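Local structure of beta-glucanase (Podospora anserina, 4LE4) at residues 69-74 / 217-222; 101-104 / 108-111; 114-117 / 122-125; 130-135 / 142-147. The protein is a family 131 glycoside hydrolase that probably cleaves the beta-linked glucose chains of glucans, and binds the cellulose fragment cellotriose. All coordinates share one frame; numbering follows the deposited sequence.

Interaction 1: 69-74 / 217-222; sequences TAYWNG and YPDSNE
At the edge of the Tyr71 ring, in its plane, lies OD2 of Asp219, while the Asp219 carboxylate is turned 33° from that ring. The two side chains come from opposite directions and meet where the phenol ends: Tyr71 OH donates a hydrogen bond of 2.6 Å to Asp219 OD2, which receives it on its syn lone pair, on the side of the other oxygen. In both residues CG stands beside the backbone N and anti to the carbonyl carbon (chi1 -71° in Tyr71, -67° in Asp219), which brings the groups together across two irregular loops. Tyrosine suits the place because its long, rigid ring carries a donor across to the acid. A phenylalanine here would lose the hydroxyl and would probably leave OD2 of Asp219 without this donor and the two loops with one tie fewer. The other carboxylate oxygen, OD1, forms a salt bridge with Arg113, and such positive charge probably favours the ionised acid. The contact lies at the surface: the Tyr71 loop joins strand 61-66 to strand 78-84, whose Arg78 touches the tyrosine, and the Asp219 loop leads from strand 209-211 into strand 222-233.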
# COMPACT_ATOMS: atom_id res chain seq x y z
N THR A 69 -7.53 18.64 2.45
CA THR A 69 -8.11 18.69 1.10
C THR A 69 -8.13 17.32 0.39
O THR A 69 -8.52 17.24 -0.78
CB THR A 69 -7.30 19.62 0.21
OG1 THR A 69 -6.02 19.02 -0.03
CG2 THR A 69 -7.06 20.96 0.93
N ALA A 70 -7.70 16.28 1.08
CA ALA A 70 -7.61 14.95 0.49
C ALA A 70 -8.94 14.23 0.31
O ALA A 70 -9.10 13.11 0.78
CB ALA A 70 -6.65 14.10 1.30
N TYR A 71 -9.86 14.86 -0.42
CA TYR A 71 -11.18 14.29 -0.67
C TYR A 71 -11.36 14.19 -2.17
O TYR A 71 -11.18 15.18 -2.89
CB TYR A 71 -12.27 15.17 -0.06
CG TYR A 71 -12.30 15.10 1.44
CD1 TYR A 71 -13.05 14.11 2.10
CD2 TYR A 71 -11.55 15.98 2.21
CE1 TYR A 71 -13.05 14.00 3.46
CE2 TYR A 71 -11.52 15.86 3.59
CZ TYR A 71 -12.28 14.87 4.20
OH TYR A 71 -12.24 14.73 5.56
N TRP A 72 -11.72 13.00 -2.66
CA TRP A 72 -11.90 12.77 -4.09
C TRP A 72 -13.36 12.58 -4.48
O TRP A 72 -14.11 11.89 -3.80
CB TRP A 72 -11.12 11.52 -4.52
CG TRP A 72 -11.26 11.15 -5.98
CD1 TRP A 72 -10.86 11.89 -7.07
CD2 TRP A 72 -11.84 9.95 -6.52
NE1 TRP A 72 -11.15 11.22 -8.24
CE2 TRP A 72 -11.75 10.03 -7.92
CE3 TRP A 72 -12.43 8.81 -5.93
CZ2 TRP A 72 -12.24 9.01 -8.76
CZ3 TRP A 72 -12.91 7.80 -6.76
CH2 TRP A 72 -12.81 7.90 -8.16
N ASN A 73 -13.75 13.20 -5.59
CA ASN A 73 -15.09 13.02 -6.14
C ASN A 73 -16.23 13.28 -5.15
O ASN A 73 -17.19 12.53 -5.12
CB ASN A 73 -15.19 11.59 -6.67
CG ASN A 73 -16.31 11.39 -7.67
OD1 ASN A 73 -16.62 10.26 -8.03
ND2 ASN A 73 -16.90 12.47 -8.13
N GLY A 74 -16.11 14.32 -4.34
CA GLY A 74 -17.18 14.60 -3.40
C GLY A 74 -17.46 13.58 -2.30
O GLY A 74 -18.49 13.66 -1.64
N TYR A 217 -14.07 13.58 15.27
CA TYR A 217 -12.63 13.51 15.03
C TYR A 217 -12.27 14.30 13.79
O TYR A 217 -12.48 13.86 12.65
CB TYR A 217 -12.16 12.03 14.96
CG TYR A 217 -12.37 11.33 16.29
CD1 TYR A 217 -11.53 11.60 17.38
CD2 TYR A 217 -13.46 10.49 16.49
CE1 TYR A 217 -11.79 11.07 18.64
CE2 TYR A 217 -13.73 9.95 17.76
CZ TYR A 217 -12.89 10.25 18.83
OH TYR A 217 -13.18 9.75 20.08
N PRO A 218 -11.70 15.51 13.99
CA PRO A 218 -11.32 16.40 12.90
C PRO A 218 -10.08 15.91 12.17
O PRO A 218 -9.29 15.17 12.75
CB PRO A 218 -11.06 17.72 13.62
CG PRO A 218 -10.36 17.25 14.84
CD PRO A 218 -11.15 16.01 15.27
N ASP A 219 -9.94 16.34 10.92
CA ASP A 219 -8.79 15.99 10.11
C ASP A 219 -7.52 16.67 10.63
O ASP A 219 -7.55 17.83 11.08
CB ASP A 219 -8.97 16.44 8.64
CG ASP A 219 -10.06 15.69 7.92
OD1 ASP A 219 -10.38 14.56 8.36
OD2 ASP A 219 -10.59 16.22 6.92
N SER A 220 -6.43 15.93 10.59
CA SER A 220 -5.11 16.44 10.92
C SER A 220 -4.25 15.74 9.86
O SER A 220 -4.62 14.68 9.34
CB SER A 220 -4.66 16.02 12.32
OG SER A 220 -4.61 14.61 12.47
N ASN A 221 -3.11 16.33 9.54
CA ASN A 221 -2.25 15.74 8.54
C ASN A 221 -1.75 14.38 8.99
O ASN A 221 -1.36 14.20 10.15
CB ASN A 221 -1.09 16.68 8.23
CG ASN A 221 -1.52 17.86 7.37
OD1 ASN A 221 -2.70 18.16 7.26
ND2 ASN A 221 -0.56 18.53 6.76
N GLU A 222 -1.77 13.43 8.06
CA GLU A 222 -1.32 12.07 8.31
C GLU A 222 -0.38 11.67 7.19
O GLU A 222 -0.73 11.80 6.01
CB GLU A 222 -2.52 11.13 8.35
CG GLU A 222 -3.42 11.41 9.54
CD GLU A 222 -4.63 10.50 9.60
OE1 GLU A 222 -4.55 9.40 9.03
OE2 GLU A 222 -5.65 10.89 10.23

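Interaction 2: 101-104 / 108-111; sequences LMRK and APAT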
# COMPACT_ATOMS: atom_id res chain seq x y z
N LEU A 101 5.73 -0.47 4.17
CA LEU A 101 5.01 0.64 4.77
C LEU A 101 5.57 1.03 6.13
O LEU A 101 5.97 0.17 6.89
CB LEU A 101 3.55 0.19 4.95
CG LEU A 101 2.57 1.15 5.63
CD1 LEU A 101 2.27 2.32 4.71
CD2 LEU A 101 1.27 0.34 5.94
N MET A 102 5.53 2.32 6.46
CA MET A 102 6.04 2.77 7.78
C MET A 102 5.31 4.04 8.17
O MET A 102 4.85 4.80 7.31
CB MET A 102 7.57 3.04 7.67
CG MET A 102 8.30 3.62 8.91
SD MET A 102 8.17 5.46 8.98
CE MET A 102 9.42 5.96 7.71
N ARG A 103 5.11 4.25 9.47
CA ARG A 103 4.52 5.51 9.92
C ARG A 103 5.54 6.05 10.95
O ARG A 103 6.35 5.31 11.51
CB ARG A 103 3.21 5.29 10.67
CG ARG A 103 3.44 4.73 12.06
CD ARG A 103 2.11 4.63 12.85
NE ARG A 103 2.34 4.11 14.20
CZ ARG A 103 2.75 4.83 15.24
NH1 ARG A 103 3.00 6.14 15.11
NH2 ARG A 103 2.92 4.25 16.41
N LYS A 104 5.48 7.36 11.18
CA LYS A 104 6.32 8.01 12.19
C LYS A 104 5.36 8.51 13.30
O LYS A 104 4.15 8.36 13.21
CB LYS A 104 7.04 9.21 11.56
CG LYS A 104 8.07 8.84 10.50
CD LYS A 104 8.76 10.11 9.92
CE LYS A 104 9.79 9.79 8.83
NZ LYS A 104 10.97 9.04 9.36
N ALA A 108 1.23 11.18 12.62
CA ALA A 108 0.89 9.76 12.66
C ALA A 108 -0.58 9.55 12.29
O ALA A 108 -1.43 10.38 12.58
CB ALA A 108 1.15 9.21 14.05
N PRO A 109 -0.90 8.41 11.66
CA PRO A 109 -2.31 8.19 11.31
C PRO A 109 -3.14 8.16 12.61
O PRO A 109 -2.70 7.64 13.64
CB PRO A 109 -2.29 6.83 10.59
CG PRO A 109 -1.02 6.19 11.03
CD PRO A 109 -0.04 7.37 11.08
N ALA A 110 -4.33 8.74 12.54
CA ALA A 110 -5.24 8.80 13.69
C ALA A 110 -5.70 7.39 14.09
O ALA A 110 -6.27 6.67 13.25
CB ALA A 110 -6.44 9.66 13.33
N THR A 111 -5.48 7.00 15.34
CA THR A 111 -5.90 5.66 15.76
C THR A 111 -7.42 5.59 16.02
O THR A 111 -7.96 4.50 16.22
CB THR A 111 -5.17 5.21 17.02
OG1 THR A 111 -5.41 6.16 18.07
CG2 THR A 111 -3.65 5.07 16.73
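NH1 of Arg103 is gripped by two acceptors, Asp105 OD1 in a salt bridge and the backbone O of Lys104 in a weak, bent hydrogen bond of 3.1 Å (N-H...O angle 129°), and it also meets the methyl group of Ala108. That methyl is shared: Ala108 CB lies 3.2 Å from Lys104 O and 3.7 Å from Arg103 NH1, approaching the guanidinium obliquely. Alanine suits the spot, since a single carbon fits closely against both the carbonyl and the arginine end. The guanidinium is fixed further by NH2, which bonds to the backbone O of Trp157, and by a cation-pi contact with the indole of the same residue.

Strand 94-102 belongs to one sheet of the concanavalin-like beta-sandwich and strand 115-120 to the other, so the chain from Arg103 to Thr111 forms part of the crossing between the sheets. Within it the aliphatic part of Arg103 supports the proline: CB and CD of Arg103 each lie 3.9 Å from Pro109 CD, the two side chains crossing at about a right angle. Arg103 CG sits between its backbone N and carbonyl carbon (chi1 74°), and the chain then runs extended to NE, carrying the guanidinium past the proline toward Ala108. The compact ring of Pro109 is buried, and its remaining neighbours include His115 of strand 115-120 and Phe224 of strand 222-233.

Interaction 3: 114-117 / 122-125; sequences EHQI and SHFT
Gln116 on its strand and His123 in the following loop are the closest pair of backbones here, yet their CA atoms stand 8.7 Å apart, and His123 adopts a left-handed backbone conformation as the chain turns. The gap is bridged by side chains alone. Gln116 OE1 approaches His123 NE2 to 3.1 Å and CD2 to 3.5 Å, with the amide and imidazole planes 78° apart and the two side chains crossing almost perpendicularly. Gln116 runs out extended beyond CG (chi2 162°), which gives its amide the length to meet the imidazole.

The other end of that amide is firmly held. Gln116 NE2 donates a nearly straight hydrogen bond of 2.8 Å to Glu114 OE2, at an N-H...O angle of 167°. The acceptor lies in the amide plane, but the donor comes to the carboxylate from above its plane. This bond limits the rotation of the amide and leaves OE1 on the side of the histidine; glutamine suits the place by having the length and an N-H for Glu114. Glu114 OE2 also forms a salt bridge with Lys128, and the His123 ring stacks on Phe119.

Strand 115-120 and strand 125-129 form an antiparallel hairpin, with residues 122-125 in and just beyond its connection. Strand 209-211 pairs with strand 115-120 as well, through Gln116 and Leu210, while Phe124 and Thr125 pack against strand 163-170 of the facing sheet.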
# COMPACT_ATOMS: atom_id res chain seq x y z
N GLU A 114 -10.80 4.52 11.06
CA GLU A 114 -10.40 3.36 10.27
C GLU A 114 -9.65 3.77 9.00
O GLU A 114 -10.04 4.71 8.31
CB GLU A 114 -11.64 2.54 9.90
CG GLU A 114 -11.37 1.41 8.90
CD GLU A 114 -12.62 0.54 8.62
OE1 GLU A 114 -13.63 0.64 9.35
OE2 GLU A 114 -12.58 -0.26 7.67
N HIS A 115 -8.55 3.06 8.71
CA HIS A 115 -7.78 3.31 7.50
C HIS A 115 -7.77 2.00 6.75
O HIS A 115 -7.69 0.95 7.38
CB HIS A 115 -6.32 3.67 7.80
CG HIS A 115 -6.17 4.98 8.52
ND1 HIS A 115 -6.57 5.17 9.83
CD2 HIS A 115 -5.63 6.15 8.12
CE1 HIS A 115 -6.28 6.40 10.20
NE2 HIS A 115 -5.71 7.02 9.19
N GLN A 116 -7.90 2.09 5.44
CA GLN A 116 -7.85 0.93 4.53
C GLN A 116 -6.62 1.25 3.68
O GLN A 116 -6.55 2.31 3.08
CB GLN A 116 -9.14 0.86 3.73
CG GLN A 116 -10.31 0.40 4.66
CD GLN A 116 -11.69 0.69 4.12
OE1 GLN A 116 -11.85 1.00 2.95
NE2 GLN A 116 -12.70 0.58 4.98
N ILE A 117 -5.69 0.31 3.63
CA ILE A 117 -4.38 0.51 3.01
C ILE A 117 -4.01 -0.56 1.99
O ILE A 117 -4.17 -1.74 2.27
CB ILE A 117 -3.33 0.50 4.14
CG1 ILE A 117 -3.72 1.55 5.21
CG2 ILE A 117 -1.94 0.77 3.59
CD1 ILE A 117 -3.07 1.37 6.58
N SER A 122 -12.48 -4.22 -4.54
CA SER A 122 -13.56 -5.02 -3.92
C SER A 122 -13.22 -5.29 -2.45
O SER A 122 -13.99 -5.93 -1.71
CB SER A 122 -13.63 -6.35 -4.66
OG SER A 122 -12.47 -7.09 -4.38
N HIS A 123 -12.06 -4.81 -2.03
CA HIS A 123 -11.57 -5.02 -0.68
C HIS A 123 -11.44 -6.50 -0.27
O HIS A 123 -11.54 -6.82 0.91
CB HIS A 123 -12.42 -4.23 0.35
CG HIS A 123 -12.35 -2.74 0.16
ND1 HIS A 123 -13.08 -2.06 -0.79
CD2 HIS A 123 -11.61 -1.80 0.80
CE1 HIS A 123 -12.81 -0.76 -0.73
NE2 HIS A 123 -11.92 -0.58 0.23
N PHE A 124 -11.13 -7.38 -1.22
CA PHE A 124 -11.02 -8.79 -0.88
C PHE A 124 -9.83 -8.99 0.03
O PHE A 124 -9.82 -9.92 0.85
CB PHE A 124 -10.99 -9.71 -2.11
CG PHE A 124 -9.74 -9.63 -2.95
CD1 PHE A 124 -8.60 -10.31 -2.58
CD2 PHE A 124 -9.75 -8.96 -4.16
CE1 PHE A 124 -7.46 -10.33 -3.40
CE2 PHE A 124 -8.63 -8.97 -5.01
CZ PHE A 124 -7.49 -9.66 -4.63
N THR A 125 -8.83 -8.14 -0.12
CA THR A 125 -7.71 -8.15 0.83
C THR A 125 -7.16 -6.70 0.93
O THR A 125 -7.37 -5.89 0.03
CB THR A 125 -6.59 -9.15 0.48
OG1 THR A 125 -5.77 -9.32 1.64
CG2 THR A 125 -5.73 -8.65 -0.70

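Interaction 4: 130-135 / 142-147; sequences GWLSGA and LLRWCV
Leu132 CD1 rests over one face of the Arg144 guanidinium, 3.5 Å above its plane and nearest to NE, the two side chains arriving from opposite directions. Arg144 CG stands beside the backbone N (chi1 -54°) and the chain runs extended to NE, carrying the guanidinium across to Leu132. At its edge, in plane, water 1 accepts a hydrogen bond of 2.8 Å from Arg144 NE; it can also donate toward Gly130 O and Leu142 O, although its two hydrogens may be shared with other acceptors. Water 3 can donate to Gly130 O and accepts a weak bond from Arg144 NH1. Gly130 N and Leu142 O are 4.0 Å apart; water 2 bridges them, accepting from Gly130 N at 3.1 Å and donating only a weak bond to Leu142 O.

Arginine suits this place by offering a flat face to leucine and N-H groups to water. An alanine in its place would probably open a gap beneath Leu132 and take from waters 1 and 3 the donors that Arg144 supplies. Farther out, Thr151 OG1 holds Arg144 NH2. Gly130 needs to be glycine, because a CB would jam against the preceding carbonyl. The arrangement belongs to the end of a beta-hairpin with a long connection, where antiparallel strands 125-129 and 142-147 part and waters take over between the chains.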
# COMPACT_ATOMS: atom_id res chain seq x y z
N GLY A 130 -6.35 1.55 12.89
CA GLY A 130 -7.28 2.42 13.58
C GLY A 130 -8.49 1.72 14.16
O GLY A 130 -8.63 0.51 14.10
N TRP A 131 -9.36 2.51 14.77
CA TRP A 131 -10.57 2.05 15.43
C TRP A 131 -11.60 1.68 14.38
O TRP A 131 -12.13 2.53 13.69
CB TRP A 131 -11.03 3.19 16.36
CG TRP A 131 -12.28 2.96 17.11
CD1 TRP A 131 -13.01 1.80 17.20
CD2 TRP A 131 -12.96 3.94 17.89
NE1 TRP A 131 -14.12 2.01 17.99
CE2 TRP A 131 -14.12 3.31 18.43
CE3 TRP A 131 -12.72 5.28 18.19
CZ2 TRP A 131 -15.03 4.00 19.26
CZ3 TRP A 131 -13.62 5.96 19.01
CH2 TRP A 131 -14.76 5.31 19.53
N LEU A 132 -11.85 0.39 14.25
CA LEU A 132 -12.76 -0.15 13.25
C LEU A 132 -14.23 -0.17 13.67
O LEU A 132 -15.08 0.37 12.98
CB LEU A 132 -12.35 -1.57 12.88
CG LEU A 132 -10.90 -1.86 12.50
CD1 LEU A 132 -10.77 -3.31 11.96
CD2 LEU A 132 -10.46 -0.88 11.43
N SER A 133 -14.52 -0.82 14.79
CA SER A 133 -15.88 -0.95 15.30
C SER A 133 -15.87 -1.23 16.79
O SER A 133 -14.82 -1.44 17.39
CB SER A 133 -16.60 -2.10 14.58
OG SER A 133 -15.82 -3.28 14.65
N GLY A 134 -17.07 -1.25 17.37
CA GLY A 134 -17.17 -1.51 18.79
C GLY A 134 -16.65 -0.36 19.61
O GLY A 134 -16.64 0.79 19.18
N ALA A 135 -16.20 -0.67 20.81
CA ALA A 135 -15.67 0.34 21.70
C ALA A 135 -14.22 0.60 21.34
O ALA A 135 -13.54 -0.26 20.75
CB ALA A 135 -15.75 -0.15 23.13
N LEU A 142 -3.37 -1.31 16.30
CA LEU A 142 -2.87 -2.43 15.50
C LEU A 142 -2.87 -2.17 14.00
O LEU A 142 -3.71 -1.43 13.50
CB LEU A 142 -3.75 -3.65 15.73
CG LEU A 142 -3.88 -4.22 17.14
CD1 LEU A 142 -4.89 -5.42 17.12
CD2 LEU A 142 -2.52 -4.64 17.64
N LEU A 143 -1.92 -2.81 13.29
CA LEU A 143 -1.89 -2.79 11.82
C LEU A 143 -2.42 -4.22 11.56
O LEU A 143 -1.91 -5.19 12.13
CB LEU A 143 -0.46 -2.68 11.30
CG LEU A 143 -0.29 -2.63 9.78
CD1 LEU A 143 -1.10 -1.49 9.15
CD2 LEU A 143 1.21 -2.47 9.48
N ARG A 144 -3.42 -4.36 10.70
CA ARG A 144 -4.04 -5.66 10.44
C ARG A 144 -4.03 -6.03 8.98
O ARG A 144 -4.12 -5.16 8.11
CB ARG A 144 -5.51 -5.62 10.82
CG ARG A 144 -5.83 -5.15 12.23
CD ARG A 144 -7.22 -4.52 12.21
NE ARG A 144 -7.70 -4.09 13.53
CZ ARG A 144 -8.46 -4.84 14.33
NH1 ARG A 144 -8.87 -4.36 15.50
NH2 ARG A 144 -8.80 -6.08 13.97
N TRP A 145 -3.98 -7.32 8.71
CA TRP A 145 -4.12 -7.82 7.35
C TRP A 145 -5.51 -8.45 7.35
O TRP A 145 -5.79 -9.31 8.18
CB TRP A 145 -3.08 -8.89 7.04
CG TRP A 145 -3.32 -9.51 5.70
CD1 TRP A 145 -3.33 -8.88 4.48
CD2 TRP A 145 -3.60 -10.90 5.44
NE1 TRP A 145 -3.60 -9.81 3.49
CE2 TRP A 145 -3.76 -11.04 4.05
CE3 TRP A 145 -3.72 -12.03 6.26
CZ2 TRP A 145 -4.04 -12.29 3.44
CZ3 TRP A 145 -4.01 -13.28 5.67
CH2 TRP A 145 -4.17 -13.38 4.27
N CYS A 146 -6.37 -8.03 6.43
CA CYS A 146 -7.73 -8.53 6.34
C CYS A 146 -7.97 -9.24 5.01
O CYS A 146 -7.31 -8.94 3.99
CB CYS A 146 -8.72 -7.37 6.42
SG CYS A 146 -8.55 -6.46 7.96
N VAL A 147 -8.92 -10.18 5.05
CA VAL A 147 -9.35 -10.93 3.87
C VAL A 147 -10.87 -10.91 3.96
O VAL A 147 -11.44 -11.37 4.95
CB VAL A 147 -8.85 -12.41 3.87
CG1 VAL A 147 -9.39 -13.13 2.64
CG2 VAL A 147 -7.33 -12.43 3.89
O HOH W 1 -6.65 -1.54 13.89
O HOH W 2 -3.59 1.94 14.25
O HOH W 3 -9.87 -1.49 16.15

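Along the chain, interactions 2, 3 and 4 follow one another in series, all within the long span between the two segments of interaction 1. Interactions 3 and 4 are closest, their centres 10 Å apart, and occupy one antiparallel sheet: strands 115-120, 125-129 and 142-147 run side by side, and Thr125 OG1 probably bonds to Cys146 O. Interaction 2 lies about 14 Å from interaction 4, centre to centre, where strand 94-102 of the other sheet leads toward strand 115-120. Interaction 1, about 20 Å from interaction 4 centre to centre, ties surface loops together, and its Glu222 reaches both Pro109 and His115. All four lie in the GH131 catalytic domain and join loops and strands from both sheets of its sandwich.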